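Long-range contact in ATP-dependent DNA ligase (Mycobacterium tuberculosis, PDB 6NHX), which seals breaks in double-stranded DNA using ATP and, together with Ku, repairs double-strand breaks by non-homologous end joining: residues R117-K129 with I166-R178. The protein carries 1 engineered substitution. Numbering follows the deposited sequence.
Sequences RALLGTRYQDRRK and IAKRRDSRYQPGR. With ATP (adenosine-5'-triphosphate), chain B.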
loop_
_atom_site.group_PDB
_atom_site.type_symbol
_atom_site.label_atom_id
_atom_site.label_comp_id
_atom_site.label_asym_id
_atom_site.label_seq_id
_atom_site.Cartn_x
_atom_site.Cartn_y
_atom_site.Cartn_z
ATOM N N ARG A 117 -24.637 -0.963 16.871
ATOM C CA ARG A 117 -25.119 -1.476 15.598
ATOM C C ARG A 117 -23.946 -2.044 14.815
ATOM O O ARG A 117 -23.078 -1.297 14.345
ATOM C CB ARG A 117 -25.822 -0.398 14.779
ATOM C CG ARG A 117 -27.192 -0.055 15.316
ATOM C CD ARG A 117 -27.301 1.411 15.592
ATOM N NE ARG A 117 -27.200 2.179 14.356
ATOM C CZ ARG A 117 -26.689 3.401 14.280
ATOM N NH1 ARG A 117 -26.231 3.994 15.373
ATOM N NH2 ARG A 117 -26.641 4.026 13.112
ATOM N N ALA A 118 -23.932 -3.363 14.663
ATOM C CA ALA A 118 -22.987 -4.031 13.781
ATOM C C ALA A 118 -23.445 -3.880 12.332
ATOM O O ALA A 118 -24.625 -4.085 12.030
ATOM C CB ALA A 118 -22.924 -5.506 14.175
ATOM N N LEU A 119 -22.516 -3.524 11.436
ATOM C CA LEU A 119 -22.871 -3.067 10.093
ATOM C C LEU A 119 -22.412 -3.987 8.963
ATOM O O LEU A 119 -22.465 -3.579 7.801
ATOM C CB LEU A 119 -22.336 -1.653 9.839
ATOM C CG LEU A 119 -22.785 -0.657 10.893
ATOM C CD1 LEU A 119 -22.086 0.670 10.659
ATOM C CD2 LEU A 119 -24.305 -0.469 10.903
ATOM N N LEU A 120 -21.973 -5.211 9.258
ATOM C CA LEU A 120 -21.428 -6.061 8.202
ATOM C C LEU A 120 -22.450 -6.364 7.115
ATOM O O LEU A 120 -22.082 -6.490 5.940
ATOM C CB LEU A 120 -20.879 -7.352 8.802
ATOM C CG LEU A 120 -19.783 -7.164 9.858
ATOM C CD1 LEU A 120 -19.304 -8.527 10.343
ATOM C CD2 LEU A 120 -18.613 -6.323 9.334
ATOM N N GLY A 121 -23.720 -6.494 7.474
ATOM C CA GLY A 121 -24.765 -6.783 6.514
ATOM C C GLY A 121 -25.446 -5.566 5.948
ATOM O O GLY A 121 -26.388 -5.693 5.155
ATOM N N THR A 122 -25.016 -4.379 6.360
ATOM C CA THR A 122 -25.544 -3.132 5.832
ATOM C C THR A 122 -24.826 -2.812 4.521
ATOM O O THR A 122 -23.619 -3.026 4.399
ATOM C CB THR A 122 -25.310 -2.028 6.861
ATOM O OG1 THR A 122 -26.079 -2.349 8.033
ATOM C CG2 THR A 122 -25.731 -0.674 6.329
ATOM N N ARG A 123 -25.572 -2.317 3.535
ATOM C CA ARG A 123 -24.992 -2.061 2.217
ATOM C C ARG A 123 -23.950 -0.949 2.301
ATOM O O ARG A 123 -24.092 0.008 3.077
ATOM C CB ARG A 123 -26.081 -1.614 1.251
ATOM C CG ARG A 123 -27.094 -2.687 0.903
ATOM C CD ARG A 123 -28.355 -2.056 0.339
ATOM N NE ARG A 123 -29.457 -3.009 0.260
ATOM C CZ ARG A 123 -30.354 -3.202 1.222
ATOM N NH1 ARG A 123 -30.292 -2.510 2.351
ATOM N NH2 ARG A 123 -31.317 -4.091 1.056
ATOM N N TYR A 124 -22.908 -1.074 1.460
ATOM C CA TYR A 124 -21.823 -0.103 1.451
ATOM C C TYR A 124 -22.345 1.324 1.404
ATOM O O TYR A 124 -21.858 2.195 2.125
ATOM C CB TYR A 124 -20.917 -0.378 0.243
ATOM C CG TYR A 124 -19.889 0.704 -0.000
ATOM C CD1 TYR A 124 -18.619 0.633 0.573
ATOM C CD2 TYR A 124 -20.194 1.813 -0.784
ATOM C CE1 TYR A 124 -17.684 1.630 0.373
ATOM C CE2 TYR A 124 -19.265 2.830 -0.989
ATOM C CZ TYR A 124 -18.006 2.722 -0.417
ATOM O OH TYR A 124 -17.092 3.737 -0.624
ATOM N N GLN A 125 -23.326 1.585 0.537
ATOM C CA GLN A 125 -23.817 2.949 0.369
ATOM C C GLN A 125 -24.300 3.517 1.698
ATOM O O GLN A 125 -24.077 4.696 2.004
ATOM C CB GLN A 125 -24.950 2.942 -0.654
ATOM C CG GLN A 125 -25.633 4.280 -0.855
ATOM C CD GLN A 125 -26.323 4.361 -2.199
ATOM O OE1 GLN A 125 -25.694 4.168 -3.235
ATOM N NE2 GLN A 125 -27.625 4.632 -2.189
ATOM N N ASP A 126 -24.927 2.674 2.516
ATOM C CA ASP A 126 -25.458 3.120 3.803
ATOM C C ASP A 126 -24.367 3.202 4.866
ATOM O O ASP A 126 -24.387 4.115 5.698
ATOM C CB ASP A 126 -26.580 2.186 4.252
ATOM C CG ASP A 126 -27.716 2.121 3.255
ATOM O OD1 ASP A 126 -28.094 3.187 2.736
ATOM O OD2 ASP A 126 -28.234 1.010 2.999
ATOM N N ARG A 127 -23.422 2.252 4.877
ATOM C CA ARG A 127 -22.289 2.371 5.792
ATOM C C ARG A 127 -21.528 3.672 5.542
ATOM O O ARG A 127 -21.095 4.343 6.490
ATOM C CB ARG A 127 -21.340 1.185 5.659
ATOM C CG ARG A 127 -21.986 -0.190 5.826
ATOM C CD ARG A 127 -20.933 -1.269 6.096
ATOM N NE ARG A 127 -19.887 -1.334 5.057
ATOM C CZ ARG A 127 -19.943 -2.048 3.938
ATOM N NH1 ARG A 127 -21.014 -2.774 3.651
ATOM N NH2 ARG A 127 -18.923 -2.027 3.095
ATOM N N ARG A 128 -21.372 4.049 4.267
ATOM C CA ARG A 128 -20.641 5.258 3.919
ATOM C C ARG A 128 -21.331 6.495 4.473
ATOM O O ARG A 128 -20.677 7.388 5.016
ATOM C CB ARG A 128 -20.504 5.360 2.399
ATOM C CG ARG A 128 -19.384 4.547 1.813
ATOM C CD ARG A 128 -17.978 4.992 2.231
ATOM N NE ARG A 128 -17.711 6.408 1.992
ATOM C CZ ARG A 128 -16.489 6.929 1.876
ATOM N NH1 ARG A 128 -15.422 6.146 1.959
ATOM N NH2 ARG A 128 -16.339 8.232 1.691
ATOM N N LYS A 129 -22.657 6.575 4.327
ATOM C CA LYS A 129 -23.374 7.736 4.843
ATOM C C LYS A 129 -23.217 7.836 6.352
ATOM O O LYS A 129 -23.033 8.933 6.897
ATOM C CB LYS A 129 -24.848 7.689 4.432
ATOM C CG LYS A 129 -25.059 7.829 2.933
ATOM C CD LYS A 129 -25.795 9.103 2.566
ATOM C CE LYS A 129 -25.764 9.336 1.058
ATOM N NZ LYS A 129 -24.454 9.886 0.600
ATOM N N ILE A 166 -10.196 2.158 -6.017
ATOM C CA ILE A 166 -10.954 0.987 -5.588
ATOM C C ILE A 166 -12.411 1.279 -5.883
ATOM O O ILE A 166 -12.983 2.225 -5.322
ATOM C CB ILE A 166 -10.789 0.658 -4.092
ATOM C CG1 ILE A 166 -9.346 0.875 -3.620
ATOM C CG2 ILE A 166 -11.335 -0.763 -3.811
ATOM C CD1 ILE A 166 -8.417 -0.217 -4.055
ATOM N N ALA A 167 -13.030 0.459 -6.721
ATOM C CA ALA A 167 -14.468 0.528 -6.915
ATOM C C ALA A 167 -15.142 -0.438 -5.958
ATOM O O ALA A 167 -14.703 -1.579 -5.797
ATOM C CB ALA A 167 -14.824 0.133 -8.350
ATOM N N LYS A 168 -16.219 0.016 -5.313
ATOM C CA LYS A 168 -16.948 -0.815 -4.371
ATOM C C LYS A 168 -18.428 -0.771 -4.717
ATOM O O LYS A 168 -18.994 0.309 -4.912
ATOM C CB LYS A 168 -16.691 -0.345 -2.933
ATOM C CG LYS A 168 -15.214 -0.413 -2.579
ATOM C CD LYS A 168 -14.916 0.211 -1.212
ATOM C CE LYS A 168 -13.433 0.142 -0.877
ATOM N NZ LYS A 168 -13.156 0.845 0.418
ATOM N N ARG A 169 -19.044 -1.942 -4.832
ATOM C CA ARG A 169 -20.453 -1.982 -5.201
ATOM C C ARG A 169 -21.301 -1.305 -4.134
ATOM O O ARG A 169 -21.143 -1.557 -2.932
ATOM C CB ARG A 169 -20.897 -3.434 -5.357
ATOM C CG ARG A 169 -20.640 -4.020 -6.723
ATOM C CD ARG A 169 -21.443 -5.303 -6.958
ATOM N NE ARG A 169 -22.867 -5.007 -7.064
ATOM C CZ ARG A 169 -23.512 -4.804 -8.208
ATOM N NH1 ARG A 169 -22.865 -4.881 -9.366
ATOM N NH2 ARG A 169 -24.811 -4.525 -8.193
ATOM N N ARG A 170 -22.211 -0.435 -4.572
ATOM C CA ARG A 170 -23.022 0.315 -3.617
ATOM C C ARG A 170 -23.895 -0.600 -2.761
ATOM O O ARG A 170 -24.195 -0.262 -1.611
ATOM C CB ARG A 170 -23.865 1.345 -4.364
ATOM C CG ARG A 170 -23.019 2.468 -4.955
ATOM C CD ARG A 170 -23.834 3.449 -5.770
ATOM N NE ARG A 170 -23.039 4.612 -6.162
ATOM C CZ ARG A 170 -22.737 5.627 -5.357
ATOM N NH1 ARG A 170 -23.165 5.636 -4.105
ATOM N NH2 ARG A 170 -21.999 6.635 -5.805
ATOM N N ASP A 171 -24.311 -1.744 -3.295
ATOM C CA ASP A 171 -25.192 -2.665 -2.587
ATOM C C ASP A 171 -24.448 -3.724 -1.773
ATOM O O ASP A 171 -25.093 -4.638 -1.251
ATOM C CB ASP A 171 -26.166 -3.336 -3.573
ATOM C CG ASP A 171 -25.463 -4.221 -4.598
ATOM O OD1 ASP A 171 -26.135 -4.669 -5.555
ATOM O OD2 ASP A 171 -24.253 -4.484 -4.462
ATOM N N SER A 172 -23.120 -3.633 -1.647
ATOM C CA SER A 172 -22.343 -4.763 -1.152
ATOM C C SER A 172 -22.226 -4.773 0.375
ATOM O O SER A 172 -22.065 -3.732 1.023
ATOM C CB SER A 172 -20.951 -4.829 -1.802
ATOM O OG SER A 172 -20.177 -3.665 -1.587
ATOM N N ARG A 173 -22.274 -5.978 0.933
ATOM C CA ARG A 173 -22.013 -6.199 2.343
ATOM C C ARG A 173 -20.503 -6.219 2.594
ATOM O O ARG A 173 -19.686 -6.256 1.669
ATOM C CB ARG A 173 -22.700 -7.482 2.819
ATOM C CG ARG A 173 -21.787 -8.693 3.022
ATOM C CD ARG A 173 -22.573 -9.978 3.316
ATOM N NE ARG A 173 -23.266 -9.950 4.608
ATOM C CZ ARG A 173 -22.672 -9.991 5.801
ATOM N NH1 ARG A 173 -21.348 -10.060 5.896
ATOM N NH2 ARG A 173 -23.410 -9.966 6.909
ATOM N N TYR A 174 -20.121 -6.181 3.864
ATOM C CA TYR A 174 -18.720 -6.285 4.257
ATOM C C TYR A 174 -18.423 -7.733 4.602
ATOM O O TYR A 174 -19.082 -8.310 5.471
ATOM C CB TYR A 174 -18.418 -5.389 5.460
ATOM C CG TYR A 174 -16.935 -5.187 5.656
ATOM C CD1 TYR A 174 -16.280 -4.113 5.062
ATOM C CD2 TYR A 174 -16.175 -6.108 6.384
ATOM C CE1 TYR A 174 -14.897 -3.922 5.223
ATOM C CE2 TYR A 174 -14.794 -5.941 6.530
ATOM C CZ TYR A 174 -14.171 -4.843 5.952
ATOM O OH TYR A 174 -12.814 -4.677 6.098
ATOM N N GLN A 175 -17.438 -8.325 3.917
ATOM C CA GLN A 175 -17.091 -9.736 4.072
ATOM C C GLN A 175 -15.703 -9.871 4.685
ATOM O O GLN A 175 -14.691 -9.865 3.968
ATOM C CB GLN A 175 -17.166 -10.443 2.714
ATOM C CG GLN A 175 -18.531 -10.299 2.082
ATOM C CD GLN A 175 -18.747 -11.225 0.910
ATOM O OE1 GLN A 175 -19.071 -10.778 -0.191
ATOM N NE2 GLN A 175 -18.583 -12.522 1.139
ATOM N N PRO A 176 -15.598 -9.969 6.012
ATOM C CA PRO A 176 -14.274 -9.991 6.639
ATOM C C PRO A 176 -13.441 -11.170 6.154
ATOM O O PRO A 176 -13.932 -12.294 6.021
ATOM C CB PRO A 176 -14.591 -10.104 8.136
ATOM C CG PRO A 176 -15.976 -9.573 8.275
ATOM C CD PRO A 176 -16.687 -9.939 7.010
ATOM N N GLY A 177 -12.174 -10.885 5.866
ATOM C CA GLY A 177 -11.218 -11.928 5.559
ATOM C C GLY A 177 -11.361 -12.535 4.186
ATOM O O GLY A 177 -10.778 -13.590 3.928
ATOM N N ARG A 178 -12.124 -11.910 3.295
ATOM C CA ARG A 178 -12.369 -12.480 1.972
ATOM C C ARG A 178 -12.046 -11.461 0.893
ATOM O O ARG A 178 -12.324 -10.268 1.046
ATOM C CB ARG A 178 -13.835 -12.883 1.804
ATOM C CG ARG A 178 -14.267 -14.061 2.651
ATOM C CD ARG A 178 -15.703 -14.454 2.328
ATOM N NE ARG A 178 -15.774 -15.607 1.429
ATOM C CZ ARG A 178 -15.777 -15.522 0.102
ATOM N NH1 ARG A 178 -15.708 -14.336 -0.489
ATOM N NH2 ARG A 178 -15.845 -16.624 -0.637
HETATM P PG ATP B . -3.541 -7.076 -1.447
HETATM O O1G ATP B . -4.802 -6.752 -2.223
HETATM O O2G ATP B . -3.335 -8.546 -1.135
HETATM O O3G ATP B . -3.367 -6.186 -0.229
HETATM P PB ATP B . -1.301 -5.499 -2.481
HETATM O O1B ATP B . -0.301 -5.713 -3.588
HETATM O O2B ATP B . -0.851 -5.144 -1.081
HETATM O O3B ATP B . -2.301 -6.764 -2.448
HETATM P PA ATP B . -2.478 -3.530 -4.254
HETATM O O1A ATP B . -2.634 -4.479 -5.403
HETATM O O2A ATP B . -1.419 -2.462 -4.168
HETATM O O3A ATP B . -2.377 -4.406 -2.924
HETATM O "O5'" ATP B . -3.934 -2.934 -3.874
HETATM C "C5'" ATP B . -4.052 -1.813 -3.002
HETATM C "C4'" ATP B . -3.999 -2.243 -1.533
HETATM O "O4'" ATP B . -4.345 -1.101 -0.749
HETATM C "C3'" ATP B . -4.993 -3.328 -1.177
HETATM O "O3'" ATP B . -4.527 -4.010 -0.016
HETATM C "C2'" ATP B . -6.193 -2.507 -0.796
HETATM O "O2'" ATP B . -7.109 -3.225 0.042
HETATM C "C1'" ATP B . -5.571 -1.325 -0.058
HETATM N N9 ATP B . -6.348 -0.082 -0.236
HETATM C C8 ATP B . -5.846 1.141 -0.542
HETATM N N7 ATP B . -6.836 2.074 -0.595
HETATM C C5 ATP B . -7.980 1.428 -0.298
HETATM C C6 ATP B . -9.382 1.809 -0.203
HETATM N N6 ATP B . -9.760 3.067 -0.455
HETATM N N1 ATP B . -10.268 0.855 0.120
HETATM C C2 ATP B . -9.915 -0.413 0.360
HETATM N N3 ATP B . -8.646 -0.841 0.275
HETATM C C4 ATP B . -7.664 0.025 -0.065
HETATM O O HOH W 1 -18.665 -3.723 0.751
#
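R127, on the first turns of helix 124-136, pushes its guanidinium into the loop that follows strand 164-169. Its chain bends at chi3 (-56°), which turns the flat group back toward the helix start. There R127 NH1 donates both to T122 O, 2.7 Å away in the guanidinium plane, and to a lone pair of S172 O at 3.0 Å. NH2 holds a water that in turn donates to S172 OG and R173 O, while NE forms a salt bridge with D110. Y174 CB sits over the centre of one guanidinium face, Y124 CA over the opposite one, and the Y174 ring stands nearly upright to that plane, its hydroxyl bonded to D78.

S172 O is shared: Y124 N also reaches it, at 2.8 Å. Next along the helix, Q125 N donates to R170 O, so carbonyls of the other segment accept from the first two helix amides, just after the N-cap residue R123. Toward the start of 117-129, Y174 N bonds L120 O at 2.9 Å, and L120 CD2 leans on Y174 CD2 while R173 lays its guanidinium over that same carbonyl oxygen.

The Y124 ring, with CG anti to the backbone N (chi1 170°), puts one face against K168 CB, which lies 4.1 Å from the Y124 ring centroid in a CH-pi contact; R128 CG covers the opposite face. Beyond CG the lysine runs fully extended, carrying K168 NZ to ATP N1 at 2.9 Å; E29 pairs with both NZ and the Y124 hydroxyl. At the outer side, R170 NH1 meets Q125 OE1 from above the amide plane, its NE going to A23 O.

Chemically, T122, S172, the water and D110 fix the rotation of the R127 guanidinium and probably balance its charge, while Y124 and E29 probably help to position K168, whose NZ donates to adenine N1 in this nucleotidyltransferase domain.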